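Local coordinates for fibronectin-binding protein (Streptococcus pyogenes, PDB 5A0L) that is a surface adhesin whose N-terminal domain carries an internal thioester and probably uses it to bind host molecules covalently, at residues A[17-22]-A[35-40]; A[66-71]-A[193-198]; A[188-193]-A[203-208]. All blocks are in the same frame, centred on the assembly; numbering follows the deposited sequence.

How the interactions relate
All three contacts belong to one antiparallel six-stranded barrel. Interaction 1 joins the two strands of the 17-22/35-40 hairpin, interaction 3 those of the 188-193/203-208 hairpin, and interaction 2 pairs 66-71 with 193-198, segments more than 120 residues apart in the chain. Interactions 2 and 3 share Phe193, on the strand between their partners. Both hairpins are largely buried: Trp19 and Val37 of interaction 1 meet Phe193 and Leu203 of interaction 3 inside the barrel, about 13 Å separating the centres of the two contacts. Interaction 2 is only partly buried, with lysines on one face, whereas interaction 3 is buried at its strands, where a serine adds to the backbone bonds, and exposed at its Arg189/Tyr208 end.

Interaction 1: A[17-22]-A[35-40]; sequences YPWYGY and LKVNLK
Trp19 lies against Leu39 with the face of its indole, and the CB of Leu39 sits over the six-membered ring, 3.6 Å from its centroid and 5° off the ring normal. This is a CH-pi contact. Beside it, Leu39 CD1 touches Pro18 CB while CD2 leans on Trp19 CZ2, and Trp19 CE3 comes within 4.1 Å of Val37 CG2. The indole continues inward to an edge-to-face meeting with Phe193.

On the other face of the sheet Tyr22 lies over Lys36 and reaches Asn38. From CB outward, its first torsion puts CG between the backbone N and the carbonyl carbon (chi1 45°). Lys36 O lies over one face of the ring, 3.7 Å above its plane and offset toward the rim, nearest Tyr22 CD1. Tyr22 CE2 meets Lys36 CB at 3.5 Å, and CE1 has Asn38 OD1 at the ring edge, 3.6 Å away. The OH then passes CB and CG of Asn38 to reach Glu44, its hydrogen-bond partner. The Tyr22 ring and Asn38 amide planes are nearly perpendicular, 82° apart, and the ND2 of Asn38 bonds to the carbonyls of Pro8 and Ser42.

Two hydrogen-bonded pairs, Tyr20 with Asn38 and Tyr22 with Lys36, hold the backbones of this beta hairpin, the bond from Lys36 N to Tyr22 O measuring 2.9 Å. At the Pro18 end a water links Pro18 O to Lys40 N. The chemistry is thus divided by face: the indole side is apolar and joins the barrel interior, while on the tyrosine side Tyr22 OH and Asn38 ND2 are satisfied by residues beyond the two strands.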
loop_
_atom_site.group_PDB
_atom_site.type_symbol
_atom_site.label_atom_id
_atom_site.label_comp_id
_atom_site.label_asym_id
_atom_site.label_seq_id
_atom_site.Cartn_x
_atom_site.Cartn_y
_atom_site.Cartn_z
ATOM N N TYR A 17 -18.300 -9.871 -4.312
ATOM C CA TYR A 17 -16.880 -9.765 -3.964
ATOM C C TYR A 17 -16.067 -10.489 -5.034
ATOM O O TYR A 17 -15.495 -11.544 -4.766
ATOM C CB TYR A 17 -16.569 -10.309 -2.556
ATOM C CG TYR A 17 -17.227 -9.538 -1.410
ATOM C CD1 TYR A 17 -18.612 -9.486 -1.236
ATOM C CD2 TYR A 17 -16.483 -8.787 -0.571
ATOM C CE1 TYR A 17 -19.177 -8.745 -0.209
ATOM C CE2 TYR A 17 -17.047 -8.052 0.450
ATOM C CZ TYR A 17 -18.378 -8.010 0.628
ATOM O OH TYR A 17 -18.874 -7.224 1.672
ATOM N N PRO A 18 -16.011 -9.936 -6.251
ATOM C CA PRO A 18 -15.506 -10.747 -7.367
ATOM C C PRO A 18 -13.989 -10.650 -7.621
ATOM O O PRO A 18 -13.475 -11.441 -8.423
ATOM C CB PRO A 18 -16.287 -10.182 -8.553
ATOM C CG PRO A 18 -16.389 -8.709 -8.219
ATOM C CD PRO A 18 -16.652 -8.702 -6.724
ATOM N N TRP A 19 -13.304 -9.681 -7.002
ATOM C CA TRP A 19 -11.869 -9.488 -7.252
ATOM C C TRP A 19 -11.056 -10.460 -6.431
ATOM O O TRP A 19 -11.309 -10.639 -5.238
ATOM C CB TRP A 19 -11.477 -8.037 -6.885
ATOM C CG TRP A 19 -12.004 -7.026 -7.852
ATOM C CD1 TRP A 19 -13.261 -6.507 -7.896
ATOM C CD2 TRP A 19 -11.300 -6.434 -8.964
ATOM N NE1 TRP A 19 -13.397 -5.642 -8.967
ATOM C CE2 TRP A 19 -12.197 -5.578 -9.626
ATOM C CE3 TRP A 19 -9.976 -6.521 -9.442
ATOM C CZ2 TRP A 19 -11.823 -4.844 -10.754
ATOM C CZ3 TRP A 19 -9.630 -5.782 -10.528
ATOM C CH2 TRP A 19 -10.546 -4.992 -11.192
ATOM N N TYR A 20 -10.059 -11.080 -7.059
ATOM C CA TYR A 20 -9.092 -11.928 -6.372
ATOM C C TYR A 20 -7.912 -11.055 -5.919
ATOM O O TYR A 20 -7.346 -10.330 -6.739
ATOM C CB TYR A 20 -8.628 -13.016 -7.337
ATOM C CG TYR A 20 -7.626 -14.026 -6.821
ATOM C CD1 TYR A 20 -7.653 -14.524 -5.547
ATOM C CD2 TYR A 20 -6.615 -14.471 -7.654
ATOM C CE1 TYR A 20 -6.722 -15.444 -5.101
ATOM C CE2 TYR A 20 -5.677 -15.379 -7.244
ATOM C CZ TYR A 20 -5.691 -15.867 -5.968
ATOM O OH TYR A 20 -4.760 -16.782 -5.535
ATOM N N GLY A 21 -7.579 -11.122 -4.627
ATOM C CA GLY A 21 -6.451 -10.453 -4.066
ATOM C C GLY A 21 -5.453 -11.459 -3.566
ATOM O O GLY A 21 -5.842 -12.416 -2.880
ATOM N N TYR A 22 -4.174 -11.233 -3.826
ATOM C CA TYR A 22 -3.179 -12.253 -3.600
ATOM C C TYR A 22 -1.800 -11.657 -3.403
ATOM O O TYR A 22 -1.502 -10.541 -3.874
ATOM C CB TYR A 22 -3.103 -13.267 -4.785
ATOM C CG TYR A 22 -3.099 -12.625 -6.156
ATOM C CD1 TYR A 22 -4.280 -12.238 -6.770
ATOM C CD2 TYR A 22 -1.900 -12.426 -6.872
ATOM C CE1 TYR A 22 -4.309 -11.676 -8.039
ATOM C CE2 TYR A 22 -1.934 -11.882 -8.154
ATOM C CZ TYR A 22 -3.133 -11.514 -8.728
ATOM O OH TYR A 22 -3.219 -10.954 -9.996
ATOM N N LEU A 35 1.479 -7.333 -3.121
ATOM C CA LEU A 35 0.056 -7.609 -3.271
ATOM C C LEU A 35 -0.499 -7.124 -4.584
ATOM O O LEU A 35 -0.151 -6.018 -5.061
ATOM C CB LEU A 35 -0.762 -6.982 -2.125
ATOM C CG LEU A 35 -0.282 -7.368 -0.724
ATOM C CD1 LEU A 35 -1.200 -6.736 0.316
ATOM C CD2 LEU A 35 -0.182 -8.877 -0.541
ATOM N N LYS A 36 -1.382 -7.921 -5.172
ATOM C CA LYS A 36 -2.077 -7.637 -6.414
ATOM C C LYS A 36 -3.546 -7.948 -6.303
ATOM O O LYS A 36 -3.936 -8.786 -5.480
ATOM C CB LYS A 36 -1.514 -8.464 -7.594
ATOM C CG LYS A 36 -0.001 -8.489 -7.733
ATOM C CD LYS A 36 0.616 -7.180 -8.205
ATOM C CE LYS A 36 2.099 -7.407 -8.525
ATOM N NZ LYS A 36 2.827 -6.190 -8.839
ATOM N N VAL A 37 -4.340 -7.328 -7.153
ATOM C CA VAL A 37 -5.721 -7.708 -7.368
ATOM C C VAL A 37 -5.979 -7.895 -8.863
ATOM O O VAL A 37 -5.415 -7.193 -9.714
ATOM C CB VAL A 37 -6.735 -6.678 -6.804
ATOM C CG1 VAL A 37 -6.611 -6.592 -5.285
ATOM C CG2 VAL A 37 -6.570 -5.302 -7.421
ATOM N N ASN A 38 -6.873 -8.824 -9.184
ATOM C CA ASN A 38 -7.365 -8.951 -10.551
ATOM C C ASN A 38 -8.791 -9.470 -10.584
ATOM O O ASN A 38 -9.342 -9.853 -9.525
ATOM C CB ASN A 38 -6.381 -9.708 -11.497
ATOM C CG ASN A 38 -6.555 -11.204 -11.503
ATOM O OD1 ASN A 38 -6.961 -11.811 -10.508
ATOM N ND2 ASN A 38 -6.151 -11.827 -12.626
ATOM N N LEU A 39 -9.408 -9.482 -11.754
ATOM C CA LEU A 39 -10.813 -9.777 -11.890
ATOM C C LEU A 39 -10.957 -10.845 -12.978
ATOM O O LEU A 39 -10.792 -10.578 -14.164
ATOM C CB LEU A 39 -11.606 -8.529 -12.275
ATOM C CG LEU A 39 -13.105 -8.710 -12.425
ATOM C CD1 LEU A 39 -13.747 -9.089 -11.113
ATOM C CD2 LEU A 39 -13.733 -7.431 -12.963
ATOM N N LYS A 40 -11.251 -12.075 -12.554
ATOM C CA LYS A 40 -11.492 -13.214 -13.430
ATOM C C LYS A 40 -10.484 -13.259 -14.576
ATOM O O LYS A 40 -10.837 -13.343 -15.759
ATOM C CB LYS A 40 -12.933 -13.203 -13.915
ATOM C CG LYS A 40 -13.915 -13.401 -12.739
ATOM C CD LYS A 40 -15.364 -13.469 -13.164
ATOM C CE LYS A 40 -15.976 -12.093 -13.348
ATOM N NZ LYS A 40 -17.440 -12.201 -13.607
HETATM O O HOH W 1 -11.463 -12.804 -9.800
#

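Interaction 2: A[66-71]-A[193-198]; sequences NFYKKI and FKSENE. With ZN (zinc ion), chain E.
Tyr68 and Phe193 meet with their side chains at about a right angle, Tyr68 CD1 lying 3.7 Å from Phe193 CB. The tyrosine ring runs on beside Ser195, whose CB is 3.6 Å from Tyr68 CE1, and Tyr68 OH bonds to the carbonyl of Gln201. Ser195 OG donates to Asn197 O at 2.7 Å, from above the carbonyl plane, and accepts from a buried-side water that also binds Asn66 ND2. On the same face, Lys70 CG, anti to the backbone N (chi1 -175°), lies by Phe193 CE2, and Lys70 CD by Phe193 CZ at 3.6 Å. The aliphatic chain of this lysine therefore runs alongside the phenyl ring while NZ reaches the carbonyl of Val209. In the sheet itself, Lys69 and Lys194 form a hydrogen-bonded antiparallel pair, with Lys194 N 2.8 Å from Lys69 O.

The opposite face is looser. Lys69 NZ and Lys194 NZ stand 5.1 Å apart without contact, and Lys194 NZ bonds to Tyr17 OH. Where the strand gives way to loop, Glu196 N still holds Phe67 O at 2.9 Å, and a water joins Phe67 N to Glu196 OE1. Further along, Glu198 OE2 binds a zinc ion at 1.9 Å, together with a water. The contact thus pairs strands 66-72 and 191-195 of the barrel; its Tyr68-Phe193 face packs tightly on Trp19 and Leu203, while the like charges opposite probably repel, an effect the Tyr17 bond may ease for Lys194.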
loop_
_atom_site.group_PDB
_atom_site.type_symbol
_atom_site.label_atom_id
_atom_site.label_comp_id
_atom_site.label_asym_id
_atom_site.label_seq_id
_atom_site.Cartn_x
_atom_site.Cartn_y
_atom_site.Cartn_z
ATOM N N ASN A 66 -8.525 -15.225 -1.296
ATOM C CA ASN A 66 -9.077 -13.996 -0.788
ATOM C C ASN A 66 -9.803 -13.235 -1.892
ATOM O O ASN A 66 -9.191 -12.890 -2.908
ATOM C CB ASN A 66 -7.974 -13.151 -0.172
ATOM C CG ASN A 66 -7.249 -13.837 0.925
ATOM O OD1 ASN A 66 -6.122 -14.322 0.785
ATOM N ND2 ASN A 66 -7.912 -13.921 2.061
ATOM N N PHE A 67 -11.086 -12.941 -1.656
ATOM C CA PHE A 67 -11.892 -12.191 -2.578
ATOM C C PHE A 67 -12.330 -10.848 -1.971
ATOM O O PHE A 67 -12.416 -10.725 -0.745
ATOM C CB PHE A 67 -13.094 -13.027 -3.056
ATOM C CG PHE A 67 -12.663 -14.205 -3.887
ATOM C CD1 PHE A 67 -12.225 -14.036 -5.200
ATOM C CD2 PHE A 67 -12.605 -15.474 -3.338
ATOM C CE1 PHE A 67 -11.784 -15.137 -5.956
ATOM C CE2 PHE A 67 -12.173 -16.562 -4.094
ATOM C CZ PHE A 67 -11.768 -16.381 -5.396
ATOM N N TYR A 68 -12.629 -9.904 -2.860
ATOM C CA TYR A 68 -12.789 -8.525 -2.506
ATOM C C TYR A 68 -13.852 -7.838 -3.352
ATOM O O TYR A 68 -14.033 -8.133 -4.537
ATOM C CB TYR A 68 -11.435 -7.819 -2.757
ATOM C CG TYR A 68 -10.373 -8.165 -1.786
ATOM C CD1 TYR A 68 -10.215 -7.410 -0.626
ATOM C CD2 TYR A 68 -9.482 -9.237 -2.009
ATOM C CE1 TYR A 68 -9.299 -7.706 0.313
ATOM C CE2 TYR A 68 -8.549 -9.563 -1.032
ATOM C CZ TYR A 68 -8.463 -8.776 0.148
ATOM O OH TYR A 68 -7.491 -9.038 1.104
ATOM N N LYS A 69 -14.486 -6.838 -2.714
ATOM C CA LYS A 69 -15.373 -5.893 -3.384
ATOM C C LYS A 69 -14.635 -4.568 -3.606
ATOM O O LYS A 69 -14.032 -4.058 -2.661
ATOM C CB LYS A 69 -16.623 -5.669 -2.500
ATOM C CG LYS A 69 -17.558 -4.584 -2.982
ATOM C CD LYS A 69 -18.712 -4.390 -1.999
ATOM C CE LYS A 69 -19.855 -5.277 -2.252
ATOM N NZ LYS A 69 -20.953 -4.620 -1.490
ATOM N N LYS A 70 -14.728 -4.045 -4.836
ATOM C CA LYS A 70 -14.015 -2.795 -5.172
ATOM C C LYS A 70 -14.915 -1.585 -4.899
ATOM O O LYS A 70 -16.039 -1.538 -5.391
ATOM C CB LYS A 70 -13.595 -2.844 -6.621
ATOM C CG LYS A 70 -12.731 -1.656 -7.043
ATOM C CD LYS A 70 -12.194 -1.765 -8.439
ATOM C CE LYS A 70 -13.214 -1.553 -9.514
ATOM N NZ LYS A 70 -13.507 -0.111 -9.713
ATOM N N ILE A 71 -14.351 -0.614 -4.177
ATOM C CA ILE A 71 -15.037 0.630 -3.731
ATOM C C ILE A 71 -14.174 1.809 -4.171
ATOM O O ILE A 71 -12.949 1.729 -4.163
ATOM C CB ILE A 71 -15.188 0.628 -2.169
ATOM C CG1 ILE A 71 -16.052 -0.606 -1.795
ATOM C CG2 ILE A 71 -15.835 1.883 -1.569
ATOM C CD1 ILE A 71 -16.143 -0.878 -0.333
ATOM N N PHE A 193 -10.359 -2.071 -1.588
ATOM C CA PHE A 193 -10.848 -3.439 -1.786
ATOM C C PHE A 193 -11.260 -3.970 -0.408
ATOM O O PHE A 193 -10.430 -4.148 0.474
ATOM C CB PHE A 193 -9.773 -4.275 -2.466
ATOM C CG PHE A 193 -9.587 -3.881 -3.917
ATOM C CD1 PHE A 193 -8.777 -2.801 -4.245
ATOM C CD2 PHE A 193 -10.294 -4.499 -4.932
ATOM C CE1 PHE A 193 -8.666 -2.401 -5.549
ATOM C CE2 PHE A 193 -10.152 -4.111 -6.244
ATOM C CZ PHE A 193 -9.345 -3.026 -6.550
ATOM N N LYS A 194 -12.578 -4.203 -0.283
ATOM C CA LYS A 194 -13.187 -4.653 0.967
ATOM C C LYS A 194 -13.160 -6.197 0.986
ATOM O O LYS A 194 -13.729 -6.848 0.085
ATOM C CB LYS A 194 -14.632 -4.179 1.038
ATOM C CG LYS A 194 -15.378 -4.655 2.265
ATOM C CD LYS A 194 -16.845 -4.311 2.256
ATOM C CE LYS A 194 -17.603 -4.804 3.544
ATOM N NZ LYS A 194 -19.030 -4.746 3.236
ATOM N N SER A 195 -12.450 -6.746 1.959
ATOM C CA SER A 195 -12.282 -8.183 2.053
ATOM C C SER A 195 -13.587 -8.915 2.353
ATOM O O SER A 195 -14.318 -8.552 3.277
ATOM C CB SER A 195 -11.301 -8.521 3.141
ATOM O OG SER A 195 -11.008 -9.910 3.145
ATOM N N GLU A 196 -13.843 -10.007 1.623
ATOM C CA GLU A 196 -14.993 -10.876 1.879
ATOM C C GLU A 196 -14.817 -11.602 3.205
ATOM O O GLU A 196 -15.819 -11.931 3.862
ATOM C CB GLU A 196 -15.122 -11.876 0.712
ATOM C CG GLU A 196 -16.168 -12.986 0.821
ATOM C CD GLU A 196 -15.812 -14.192 1.721
ATOM O OE1 GLU A 196 -14.626 -14.577 1.957
ATOM O OE2 GLU A 196 -16.802 -14.833 2.102
ATOM N N ASN A 197 -13.584 -11.881 3.610
ATOM C CA ASN A 197 -13.243 -12.517 4.881
ATOM C C ASN A 197 -12.603 -11.444 5.777
ATOM O O ASN A 197 -11.500 -10.980 5.537
ATOM C CB ASN A 197 -12.322 -13.690 4.709
ATOM C CG ASN A 197 -11.971 -14.363 6.035
ATOM O OD1 ASN A 197 -11.887 -13.733 7.070
ATOM N ND2 ASN A 197 -11.676 -15.640 5.986
ATOM N N GLU A 198 -13.333 -11.024 6.818
ATOM C CA GLU A 198 -12.952 -9.846 7.587
ATOM C C GLU A 198 -11.814 -10.089 8.573
ATOM O O GLU A 198 -11.394 -9.166 9.270
ATOM C CB GLU A 198 -14.196 -9.241 8.220
ATOM C CG GLU A 198 -15.198 -8.783 7.174
ATOM C CD GLU A 198 -16.316 -7.856 7.676
ATOM O OE1 GLU A 198 -16.369 -7.566 8.886
ATOM O OE2 GLU A 198 -17.185 -7.477 6.847
HETATM ZN ZN ZN E . -18.387 -6.223 7.714
HETATM O O HOH W 2 -10.513 -12.368 1.954
HETATM O O HOH W 3 -12.156 -14.429 0.705
HETATM O O HOH W 4 -17.726 -4.588 8.566
#

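Interaction 3: A[188-193]-A[203-208]; sequences YRLNIF and LLSAEY
Ser205 and Asn191 supply the polar core of this contact. Asn191 N donates to Ser205 OG at 2.9 Å, and the same OG donates to Glu207 O at 2.7 Å. The hydroxyl is thus gripped by two bonds, and it sits between the backbone N and the carbonyl carbon of its own residue (chi1 65°), facing the 188-193 segment. Ser205 O, buried alongside, has no partner in the model. Backbone bonds continue the ladder: Ser205 N reaches Asn191 O, and Phe193 and Leu203 exchange two bonds, the one from Phe193 N to Leu203 O 2.8 Å long and nearly straight at 172°.

These pairs make the antiparallel beta hairpin of strands 191-195 and 203-205, which lies between strands 66-72 and 45-49 in the barrel and is backed by helix 92-105, where Leu100 and Ile103 touch Leu190 and Ile99 touches Leu204.

Apolar contacts lie along the hairpin. Ile192 CD1 meets Leu204 CD1 at 4.0 Å as the two side chains cross, Phe193 CB faces Leu203 CB, and Leu190 CD2 reaches past the end of the strand to Glu207 CA at 3.6 Å.

Contacts of Arg189 and Tyr208 lie at the exposed end. Tyr208 lies side by side with Arg189, ring and guanidinium planes 78° apart, and its CD1 comes within 3.5 Å of Asn191 OD1, an oxygen that accepts a hydrogen bond from Val209 N. A separate, water-mediated contact joins Tyr188 OH to Ala206 O, the water lying at the ring edge and 2.7 Å from Tyr188 OH.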
loop_
_atom_site.group_PDB
_atom_site.type_symbol
_atom_site.label_atom_id
_atom_site.label_comp_id
_atom_site.label_asym_id
_atom_site.label_seq_id
_atom_site.Cartn_x
_atom_site.Cartn_y
_atom_site.Cartn_z
ATOM N N TYR A 188 -7.457 12.291 -10.276
ATOM C CA TYR A 188 -6.726 11.178 -9.649
ATOM C C TYR A 188 -7.640 10.466 -8.654
ATOM O O TYR A 188 -8.223 11.099 -7.780
ATOM C CB TYR A 188 -5.473 11.679 -8.917
ATOM C CG TYR A 188 -4.495 10.624 -8.458
ATOM C CD1 TYR A 188 -3.837 9.808 -9.367
ATOM C CD2 TYR A 188 -4.175 10.491 -7.117
ATOM C CE1 TYR A 188 -2.928 8.860 -8.947
ATOM C CE2 TYR A 188 -3.264 9.541 -6.682
ATOM C CZ TYR A 188 -2.625 8.737 -7.605
ATOM O OH TYR A 188 -1.701 7.834 -7.140
ATOM N N ARG A 189 -7.662 9.138 -8.722
ATOM C CA ARG A 189 -8.552 8.341 -7.880
ATOM C C ARG A 189 -7.885 6.997 -7.590
ATOM O O ARG A 189 -7.257 6.407 -8.469
ATOM C CB ARG A 189 -9.887 8.095 -8.598
ATOM C CG ARG A 189 -10.957 7.442 -7.720
ATOM C CD ARG A 189 -12.287 7.234 -8.440
ATOM N NE ARG A 189 -12.756 8.452 -9.076
ATOM C CZ ARG A 189 -13.702 8.499 -10.012
ATOM N NH1 ARG A 189 -14.323 7.397 -10.404
ATOM N NH2 ARG A 189 -14.003 9.654 -10.564
ATOM N N LEU A 190 -8.092 6.521 -6.360
ATOM C CA LEU A 190 -7.675 5.192 -5.954
ATOM C C LEU A 190 -8.915 4.401 -5.535
ATOM O O LEU A 190 -10.041 4.898 -5.554
ATOM C CB LEU A 190 -6.637 5.215 -4.834
ATOM C CG LEU A 190 -5.388 6.028 -5.155
ATOM C CD1 LEU A 190 -4.514 6.069 -3.914
ATOM C CD2 LEU A 190 -4.603 5.462 -6.343
ATOM N N ASN A 191 -8.687 3.142 -5.148
ATOM C CA ASN A 191 -9.758 2.215 -4.795
ATOM C C ASN A 191 -9.411 1.483 -3.520
ATOM O O ASN A 191 -8.250 1.147 -3.274
ATOM C CB ASN A 191 -10.002 1.232 -5.945
ATOM C CG ASN A 191 -10.439 1.928 -7.206
ATOM O OD1 ASN A 191 -9.601 2.456 -7.976
ATOM N ND2 ASN A 191 -11.740 2.006 -7.389
ATOM N N ILE A 192 -10.476 1.221 -2.745
ATOM C CA ILE A 192 -10.402 0.330 -1.597
ATOM C C ILE A 192 -11.022 -1.008 -2.033
ATOM O O ILE A 192 -12.016 -1.047 -2.720
ATOM C CB ILE A 192 -11.166 0.906 -0.369
ATOM C CG1 ILE A 192 -10.386 2.109 0.195
ATOM C CG2 ILE A 192 -11.448 -0.165 0.691
ATOM C CD1 ILE A 192 -9.147 1.733 0.980
ATOM N N PHE A 193 -10.359 -2.071 -1.588
ATOM C CA PHE A 193 -10.848 -3.439 -1.786
ATOM C C PHE A 193 -11.260 -3.970 -0.408
ATOM O O PHE A 193 -10.430 -4.148 0.474
ATOM C CB PHE A 193 -9.773 -4.275 -2.466
ATOM C CG PHE A 193 -9.587 -3.881 -3.917
ATOM C CD1 PHE A 193 -8.777 -2.801 -4.245
ATOM C CD2 PHE A 193 -10.294 -4.499 -4.932
ATOM C CE1 PHE A 193 -8.666 -2.401 -5.549
ATOM C CE2 PHE A 193 -10.152 -4.111 -6.244
ATOM C CZ PHE A 193 -9.345 -3.026 -6.550
ATOM N N LEU A 203 -7.679 -3.735 1.200
ATOM C CA LEU A 203 -6.521 -3.288 0.392
ATOM C C LEU A 203 -6.762 -1.908 -0.189
ATOM O O LEU A 203 -7.891 -1.504 -0.406
ATOM C CB LEU A 203 -6.210 -4.299 -0.748
ATOM C CG LEU A 203 -6.104 -5.765 -0.327
ATOM C CD1 LEU A 203 -5.895 -6.668 -1.530
ATOM C CD2 LEU A 203 -5.021 -5.996 0.730
ATOM N N LEU A 204 -5.657 -1.235 -0.493
ATOM C CA LEU A 204 -5.662 0.059 -1.155
ATOM C C LEU A 204 -4.883 -0.113 -2.477
ATOM O O LEU A 204 -3.750 -0.581 -2.440
ATOM C CB LEU A 204 -4.985 1.095 -0.265
ATOM C CG LEU A 204 -4.772 2.476 -0.871
ATOM C CD1 LEU A 204 -6.070 3.205 -1.127
ATOM C CD2 LEU A 204 -3.883 3.322 0.029
ATOM N N SER A 205 -5.478 0.353 -3.582
ATOM C CA SER A 205 -4.756 0.270 -4.856
ATOM C C SER A 205 -3.659 1.317 -4.958
ATOM O O SER A 205 -3.669 2.343 -4.288
ATOM C CB SER A 205 -5.725 0.407 -6.011
ATOM O OG SER A 205 -6.326 1.668 -6.066
ATOM N N ALA A 206 -2.701 1.037 -5.846
ATOM C CA ALA A 206 -1.565 1.930 -6.106
ATOM C C ALA A 206 -1.794 2.789 -7.351
ATOM O O ALA A 206 -0.916 3.571 -7.712
ATOM C CB ALA A 206 -0.282 1.128 -6.251
ATOM N N GLU A 207 -2.955 2.667 -7.966
ATOM C CA GLU A 207 -3.419 3.448 -9.102
ATOM C C GLU A 207 -4.928 3.232 -9.211
ATOM O O GLU A 207 -5.491 2.346 -8.533
ATOM C CB GLU A 207 -2.748 3.058 -10.412
ATOM C CG GLU A 207 -3.068 1.664 -10.920
ATOM C CD GLU A 207 -2.519 1.373 -12.306
ATOM O OE1 GLU A 207 -2.566 2.237 -13.213
ATOM O OE2 GLU A 207 -2.113 0.246 -12.482
ATOM N N TYR A 208 -5.614 3.988 -10.050
ATOM C CA TYR A 208 -7.020 3.774 -10.276
ATOM C C TYR A 208 -7.234 2.389 -10.886
ATOM O O TYR A 208 -6.571 1.990 -11.847
ATOM C CB TYR A 208 -7.521 4.817 -11.284
ATOM C CG TYR A 208 -8.965 4.637 -11.716
ATOM C CD1 TYR A 208 -9.960 4.549 -10.782
ATOM C CD2 TYR A 208 -9.319 4.572 -13.059
ATOM C CE1 TYR A 208 -11.284 4.362 -11.165
ATOM C CE2 TYR A 208 -10.630 4.405 -13.449
ATOM C CZ TYR A 208 -11.628 4.319 -12.496
ATOM O OH TYR A 208 -12.934 4.158 -12.889
HETATM O O HOH W 5 -0.789 6.054 -8.954
#